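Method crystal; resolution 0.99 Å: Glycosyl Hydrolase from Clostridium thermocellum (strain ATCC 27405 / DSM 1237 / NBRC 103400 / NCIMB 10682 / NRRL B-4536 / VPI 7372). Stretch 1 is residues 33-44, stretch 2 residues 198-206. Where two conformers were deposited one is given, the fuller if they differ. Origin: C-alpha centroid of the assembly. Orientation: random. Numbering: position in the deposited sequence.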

ATOM      1  N   LEU A  33     -16.377   5.415   3.140  1.00  9.98           N
ATOM      2  CA  LEU A  33     -16.211   4.025   2.698  1.00 10.34           C
ATOM      3  C   LEU A  33     -16.078   3.105   3.912  1.00 10.68           C
ATOM      4  O   LEU A  33     -15.263   3.323   4.807  1.00 12.22           O
ATOM      5  CB  LEU A  33     -14.956   3.876   1.859  1.00 10.64           C
ATOM      6  CG  LEU A  33     -15.013   4.484   0.462  1.00 11.05           C
ATOM      7  CD1 LEU A  33     -13.646   4.491  -0.158  1.00 12.38           C
ATOM      8  CD2 LEU A  33     -16.015   3.799  -0.435  1.00 13.11           C
ATOM      9  N   LYS A  34     -16.863   2.032   3.896  1.00 10.36           N
ATOM     10  CA  LYS A  34     -16.793   0.985   4.894  1.00 11.14           C
ATOM     11  C   LYS A  34     -15.488   0.206   4.721  1.00 10.25           C
ATOM     12  O   LYS A  34     -14.946   0.138   3.601  1.00 10.13           O
ATOM     13  CB  LYS A  34     -17.991   0.043   4.836  1.00 12.73           C
ATOM     14  CG  LYS A  34     -19.323   0.674   5.078  1.00 16.37           C
ATOM     15  CD  LYS A  34     -20.420  -0.357   5.053  0.90 22.61           C
ATOM     16  CE  LYS A  34     -21.562  -0.085   4.101  0.80 29.50           C
ATOM     17  NZ  LYS A  34     -22.536  -1.215   4.131  0.70 34.53           N
ATOM     18  N   VAL A  35     -15.049  -0.468   5.744  1.00 10.01           N
ATOM     19  CA  VAL A  35     -13.850  -1.314   5.658  1.00  9.68           C
ATOM     20  C   VAL A  35     -14.006  -2.335   4.526  1.00  9.09           C
ATOM     21  O   VAL A  35     -13.082  -2.540   3.747  1.00  9.14           O
ATOM     22  CB  VAL A  35     -13.560  -1.940   7.038  1.00 10.06           C
ATOM     23  CG1 VAL A  35     -12.559  -3.090   6.909  1.00 10.58           C
ATOM     24  CG2 VAL A  35     -13.060  -0.882   8.040  1.00 10.69           C
ATOM     25  N   SER A  36     -15.172  -2.965   4.456  1.00  9.39           N
ATOM     26  CA  SER A  36     -15.434  -3.951   3.398  1.00 10.04           C
ATOM     27  C   SER A  36     -15.272  -3.344   2.024  1.00  9.28           C
ATOM     28  O   SER A  36     -14.832  -4.032   1.083  1.00  9.87           O
ATOM     29  CB  SER A  36     -16.830  -4.571   3.551  1.00 11.03           C
ATOM     30  OG  SER A  36     -17.819  -3.578   3.585  1.00 12.63           O
ATOM     31  N   GLU A  37     -15.690  -2.098   1.849  1.00  9.40           N
ATOM     32  CA  GLU A  37     -15.570  -1.407   0.555  1.00  9.56           C
ATOM     33  C   GLU A  37     -14.149  -1.116   0.181  1.00  8.89           C
ATOM     34  O   GLU A  37     -13.773  -1.202  -0.985  1.00  9.38           O
ATOM     35  CB  GLU A  37     -16.437  -0.131   0.547  1.00  9.95           C
ATOM     36  CG  GLU A  37     -17.914  -0.442   0.669  1.00 11.65           C
ATOM     37  CD  GLU A  37     -18.771   0.773   0.726  1.00 14.32           C
ATOM     38  OE1 GLU A  37     -18.563   1.641   1.579  1.00 13.85           O
ATOM     39  OE2 GLU A  37     -19.688   0.923  -0.156  1.00 22.05           O
ATOM     40  N   VAL A  38     -13.320  -0.718   1.175  1.00  8.59           N
ATOM     41  CA  VAL A  38     -11.910  -0.486   0.910  1.00  8.25           C
ATOM     42  C   VAL A  38     -11.223  -1.820   0.585  1.00  7.87           C
ATOM     43  O   VAL A  38     -10.412  -1.886  -0.342  1.00  8.44           O
ATOM     44  CB  VAL A  38     -11.241   0.234   2.085  1.00  8.23           C
ATOM     45  CG1 VAL A  38      -9.779   0.482   1.798  1.00  8.84           C
ATOM     46  CG2 VAL A  38     -11.955   1.532   2.414  1.00  9.33           C
ATOM     47  N   LYS A  39     -11.563  -2.879   1.324  1.00  8.29           N
ATOM     48  CA  LYS A  39     -10.994  -4.201   0.988  1.00  8.10           C
ATOM     49  C   LYS A  39     -11.320  -4.568  -0.450  1.00  8.44           C
ATOM     50  O   LYS A  39     -10.483  -5.103  -1.170  1.00  8.82           O
ATOM     51  CB  LYS A  39     -11.554  -5.261   1.961  1.00  8.51           C
ATOM     52  CG  LYS A  39     -10.956  -5.199   3.352  1.00  8.42           C
ATOM     53  CD  LYS A  39     -11.658  -6.155   4.315  1.00  8.93           C
ATOM     54  CE  LYS A  39     -11.056  -6.092   5.710  1.00  9.31           C
ATOM     55  NZ  LYS A  39     -11.925  -6.819   6.705  1.00  9.71           N
ATOM     56  N   ALA A  40     -12.555  -4.310  -0.902  1.00  8.58           N
ATOM     57  CA  ALA A  40     -12.929  -4.645  -2.275  1.00  9.08           C
ATOM     58  C   ALA A  40     -12.122  -3.872  -3.327  1.00  8.79           C
ATOM     59  O   ALA A  40     -11.756  -4.421  -4.353  1.00  9.18           O
ATOM     60  CB  ALA A  40     -14.425  -4.424  -2.473  1.00  9.99           C
ATOM     61  N   ILE A  41     -11.827  -2.594  -3.049  1.00  8.33           N
ATOM     62  CA  ILE A  41     -11.002  -1.800  -3.962  1.00  7.96           C
ATOM     63  C   ILE A  41      -9.617  -2.393  -4.061  1.00  8.28           C
ATOM     64  O   ILE A  41      -9.067  -2.528  -5.162  1.00  8.76           O
ATOM     65  CB  ILE A  41     -10.948  -0.327  -3.504  1.00  8.46           C
ATOM     66  CG1 ILE A  41     -12.308   0.342  -3.645  1.00  9.42           C
ATOM     67  CG2 ILE A  41      -9.897   0.461  -4.281  1.00 10.33           C
ATOM     68  CD1 ILE A  41     -12.466   1.639  -2.894  1.00 11.09           C
ATOM     69  N   ILE A  42      -9.026  -2.752  -2.895  1.00  7.83           N
ATOM     70  CA  ILE A  42      -7.691  -3.346  -2.871  1.00  7.74           C
ATOM     71  C   ILE A  42      -7.705  -4.673  -3.635  1.00  8.51           C
ATOM     72  O   ILE A  42      -6.812  -4.934  -4.454  1.00  8.81           O
ATOM     73  CB  ILE A  42      -7.197  -3.473  -1.453  1.00  7.81           C
ATOM     74  CG1 ILE A  42      -6.990  -2.099  -0.835  1.00  7.97           C
ATOM     75  CG2 ILE A  42      -5.977  -4.362  -1.368  1.00  8.78           C
ATOM     76  CD1 ILE A  42      -6.759  -2.156   0.679  1.00  8.92           C
ATOM     77  N   LYS A  43      -8.690  -5.536  -3.372  1.00  8.47           N
ATOM     78  CA  LYS A  43      -8.743  -6.828  -4.058  1.00  9.71           C
ATOM     79  C   LYS A  43      -8.823  -6.678  -5.565  1.00  9.88           C
ATOM     80  O   LYS A  43      -8.199  -7.426  -6.307  1.00 10.02           O
ATOM     81  CB  LYS A  43      -9.910  -7.648  -3.552  1.00 11.90           C
ATOM     82  CG  LYS A  43      -9.730  -8.226  -2.195  1.00 16.33           C
ATOM     83  CD  LYS A  43     -10.940  -9.108  -1.941  1.00 22.17           C
ATOM     84  CE  LYS A  43     -11.166  -9.531  -0.530  1.00 22.42           C
ATOM     85  NZ  LYS A  43     -12.465 -10.191  -0.467  1.00 22.45           N
ATOM     86  N   LYS A  44      -9.606  -5.720  -6.028  1.00  9.57           N
ATOM     87  CA  LYS A  44      -9.764  -5.499  -7.471  1.00 11.10           C
ATOM     88  C   LYS A  44      -8.403  -5.152  -8.078  1.00  9.15           C
ATOM     89  O   LYS A  44      -8.053  -5.632  -9.158  1.00 10.03           O
ATOM     90  CB  LYS A  44     -10.813  -4.417  -7.727  1.00 12.63           C
ATOM     91  CG  LYS A  44     -11.019  -4.093  -9.195  1.00 17.82           C
ATOM     92  CD  LYS A  44     -12.283  -3.298  -9.440  0.90 24.35           C
ATOM     93  CE  LYS A  44     -12.907  -3.630 -10.792  0.80 29.15           C
ATOM     94  NZ  LYS A  44     -12.062  -3.100 -11.893  0.70 33.51           N
ATOM     95  N   ASN A 198     -10.298 -14.865   9.155  1.00 12.70           N
ATOM     96  CA  ASN A 198     -11.464 -14.855   8.265  1.00 13.63           C
ATOM     97  C   ASN A 198     -12.096 -13.480   8.136  1.00 12.66           C
ATOM     98  O   ASN A 198     -13.304 -13.340   8.123  1.00 14.56           O
ATOM     99  CB  ASN A 198     -12.537 -15.887   8.764  1.00 15.79           C
ATOM    100  CG  ASN A 198     -13.595 -16.284   7.716  1.00 20.36           C
ATOM    101  OD1 ASN A 198     -13.510 -16.012   6.533  1.00 22.25           O
ATOM    102  ND2 ASN A 198     -14.577 -17.045   8.164  1.00 27.26           N
ATOM    103  N   HIS A 199     -11.253 -12.455   7.992  1.00 11.57           N
ATOM    104  CA  HIS A 199     -11.691 -11.085   7.795  1.00 11.08           C
ATOM    105  C   HIS A 199     -11.280 -10.567   6.433  1.00 10.40           C
ATOM    106  O   HIS A 199     -10.991  -9.378   6.273  1.00 10.61           O
ATOM    107  CB  HIS A 199     -11.132 -10.180   8.884  1.00 11.16           C
ATOM    108  CG  HIS A 199     -11.492 -10.621  10.262  1.00 13.65           C
ATOM    109  ND1 HIS A 199     -12.797 -10.864  10.641  1.00 14.54           N
ATOM    110  CD2 HIS A 199     -10.715 -10.848  11.350  1.00 13.84           C
ATOM    111  CE1 HIS A 199     -12.791 -11.250  11.918  1.00 15.15           C
ATOM    112  NE2 HIS A 199     -11.552 -11.232  12.363  1.00 16.44           N
ATOM    113  N   MET A 200     -11.324 -11.430   5.423  1.00 10.96           N
ATOM    114  CA  MET A 200     -10.903 -10.985   4.086  1.00 10.72           C
ATOM    115  C   MET A 200     -11.926 -10.165   3.319  1.00 11.31           C
ATOM    116  O   MET A 200     -11.587  -9.530   2.346  1.00 12.05           O
ATOM    117  CB  MET A 200     -10.433 -12.171   3.226  1.00 11.21           C
ATOM    118  CG  MET A 200      -9.233 -12.899   3.851  1.00 11.57           C
ATOM    119  SD  MET A 200      -7.754 -11.872   4.053  1.00 10.85           S
ATOM    120  CE  MET A 200      -7.289 -11.617   2.368  1.00 12.26           C
ATOM    121  N   SER A 201     -13.190 -10.167   3.776  1.00 10.96           N
ATOM    122  CA  SER A 201     -14.220  -9.391   3.090  0.50 11.05           C
ATOM    123  C   SER A 201     -15.142  -8.590   3.979  1.00 11.64           C
ATOM    124  O   SER A 201     -15.832  -7.734   3.466  1.00 13.10           O
ATOM    125  CB  SER A 201     -15.069 -10.303   2.206  0.50 12.04           C
ATOM    126  OG  SER A 201     -15.741 -11.251   3.019  0.50 15.30           O
ATOM    127  N   ASP A 202     -15.137  -8.804   5.280  1.00 11.59           N
ATOM    128  CA  ASP A 202     -16.037  -8.168   6.219  1.00 12.39           C
ATOM    129  C   ASP A 202     -15.520  -6.767   6.606  1.00 11.44           C
ATOM    130  O   ASP A 202     -14.587  -6.220   6.000  1.00 11.23           O
ATOM    131  CB  ASP A 202     -16.240  -9.114   7.428  1.00 12.71           C
ATOM    132  CG  ASP A 202     -14.962  -9.296   8.300  1.00 13.14           C
ATOM    133  OD1 ASP A 202     -14.007  -8.499   8.167  1.00 12.82           O
ATOM    134  OD2 ASP A 202     -14.955 -10.297   9.084  1.00 15.11           O
ATOM    135  N   ASP A 203     -16.180  -6.170   7.598  1.00 11.44           N
ATOM    136  CA  ASP A 203     -15.845  -4.812   8.059  1.00 11.29           C
ATOM    137  C   ASP A 203     -14.889  -4.782   9.225  1.00 11.32           C
ATOM    138  O   ASP A 203     -14.615  -3.715   9.766  1.00 12.27           O
ATOM    139  CB  ASP A 203     -17.128  -4.044   8.370  1.00 12.50           C
ATOM    140  CG  ASP A 203     -17.936  -3.729   7.148  1.00 13.15           C
ATOM    141  OD1 ASP A 203     -17.445  -3.147   6.182  1.00 12.78           O
ATOM    142  OD2 ASP A 203     -19.122  -4.122   7.125  1.00 20.06           O
ATOM    143  N   GLU A 204     -14.358  -5.949   9.609  1.00 11.70           N
ATOM    144  CA  GLU A 204     -13.467  -5.967  10.767  1.00 11.45           C
ATOM    145  C   GLU A 204     -12.068  -5.514  10.405  1.00 11.04           C
ATOM    146  O   GLU A 204     -11.592  -5.714   9.284  1.00 10.77           O
ATOM    147  CB  GLU A 204     -13.445  -7.336  11.408  1.00 13.32           C
ATOM    148  CG  GLU A 204     -14.812  -7.761  11.904  1.00 15.41           C
ATOM    149  CD  GLU A 204     -14.796  -8.849  12.940  1.00 17.27           C
ATOM    150  OE1 GLU A 204     -15.752  -9.612  12.957  1.00 22.13           O
ATOM    151  OE2 GLU A 204     -13.893  -8.926  13.793  1.00 19.35           O
ATOM    152  N   PHE A 205     -11.401  -4.888  11.370  1.00 10.96           N
ATOM    153  CA  PHE A 205     -10.058  -4.361  11.170  1.00 10.01           C
ATOM    154  C   PHE A 205      -9.270  -4.492  12.455  1.00  9.47           C
ATOM    155  O   PHE A 205      -9.826  -4.528  13.551  1.00 11.43           O
ATOM    156  CB  PHE A 205     -10.122  -2.910  10.678  1.00 10.38           C
ATOM    157  CG  PHE A 205     -10.735  -1.945  11.672  1.00 10.97           C
ATOM    158  CD1 PHE A 205     -12.108  -1.803  11.768  1.00 12.31           C
ATOM    159  CD2 PHE A 205      -9.943  -1.227  12.537  1.00 11.59           C
ATOM    160  CE1 PHE A 205     -12.669  -0.958  12.725  1.00 13.53           C
ATOM    161  CE2 PHE A 205     -10.479  -0.355  13.464  1.00 13.35           C
ATOM    162  CZ  PHE A 205     -11.832  -0.212  13.559  1.00 13.10           C
ATOM    163  N   THR A 206      -7.949  -4.485  12.277  1.00  9.55           N
ATOM    164  CA  THR A 206      -6.964  -4.373  13.335  1.00  9.36           C
ATOM    165  C   THR A 206      -6.209  -3.053  13.199  1.00  9.00           C
ATOM    166  O   THR A 206      -6.682  -2.158  12.478  1.00  9.35           O
ATOM    167  CB  THR A 206      -6.131  -5.666  13.415  1.00  9.55           C
ATOM    168  OG1 THR A 206      -5.249  -5.584  14.545  1.00 10.09           O
ATOM    169  CG2 THR A 206      -5.327  -5.916  12.178  1.00  9.27           C
TER
HETATM  170  O   HOH W   1     -15.184  -6.796   0.951  1.00 15.16           O

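A lysine buried at a protein contact must be paid for: its ammonium group loses water and has to recover equivalent partners from the protein. The packing of residues 198-206, a segment without regular secondary structure, against the helix that begins at Val 35 shows how a loop can supply them. The two stretches bury 456 Å² between them, and three residues cover the most surface: Lys 39, Asp 203 and Val 35.

Lys 39 is the centre of the arrangement. Its CA-to-CB bond points toward the loop, and chi1 is m while the three outer torsions are all t, so the chain reaches out at nearly full length. At its tip the loop bends around the ammonium group and offers backbone carbonyls. NZ donates hydrogen bonds to His 199 O, Asp 202 O and Glu 204 O, each at 2.8 Å. The charge is answered as well, by a salt bridge from Lys 39 NZ to Asp 202 OD1 at 3.0 Å. A buried lysine suits this place because one cationic group can gather several carbonyls that a loop, lacking regular backbone pairing, would otherwise have to satisfy in other ways.

The carboxylate of Asp 202 is itself held from within the loop. His 199 ND1 donates to Asp 202 OD2 at 2.7 Å, and Glu 204 N donates to Asp 202 OD1 at 3.0 Å. The CA-to-CB bond of Asp 202 points away from the helix, but with chi1 in the p well its end comes nearer, which brings OD1 to the lysine.

Asp 203 works at the start of the helix, where the first turn leaves backbone NH groups without helical acceptors. Its OD1 accepts from Ser 36 N at 2.9 Å, with an N-H...acceptor angle of 155°, and from Ser 36 OG at 2.7 Å. An acidic side chain brought in from a distant part of the sequence thus meets both the amide and the hydroxyl of a single residue. Serine fits here because its short side chain, with chi1 p, places the hydroxyl beside its own amide, where both can reach the same oxygen. Lys 34, at the N-cap position, adds a close approach of its CB to Asp 203 OD1 at 3.5 Å.

Val 35 supplies the apolar part of the contact. Val 35 CA lies 4.7 Å from Asp 203 CA, and Val 35 CB packs 3.4 Å from Asp 203 O. Its CG2 meets Phe 205 CD1 at 4.0 Å, approaching the ring obliquely, while its CG1 lies 3.7 Å from Glu 204 O. The branched side chain thus lies between the helix start and the loop, with CG1 against backbone oxygens and CG2 against the ring.

Farther along the helix, Lys 43 follows Lys 39 by one turn and also points toward the loop, its NZ 3.0 Å from Met 200 O. A water completes the junction, donating to Ser 36 O and to Ser 201 O, each at 2.8 Å.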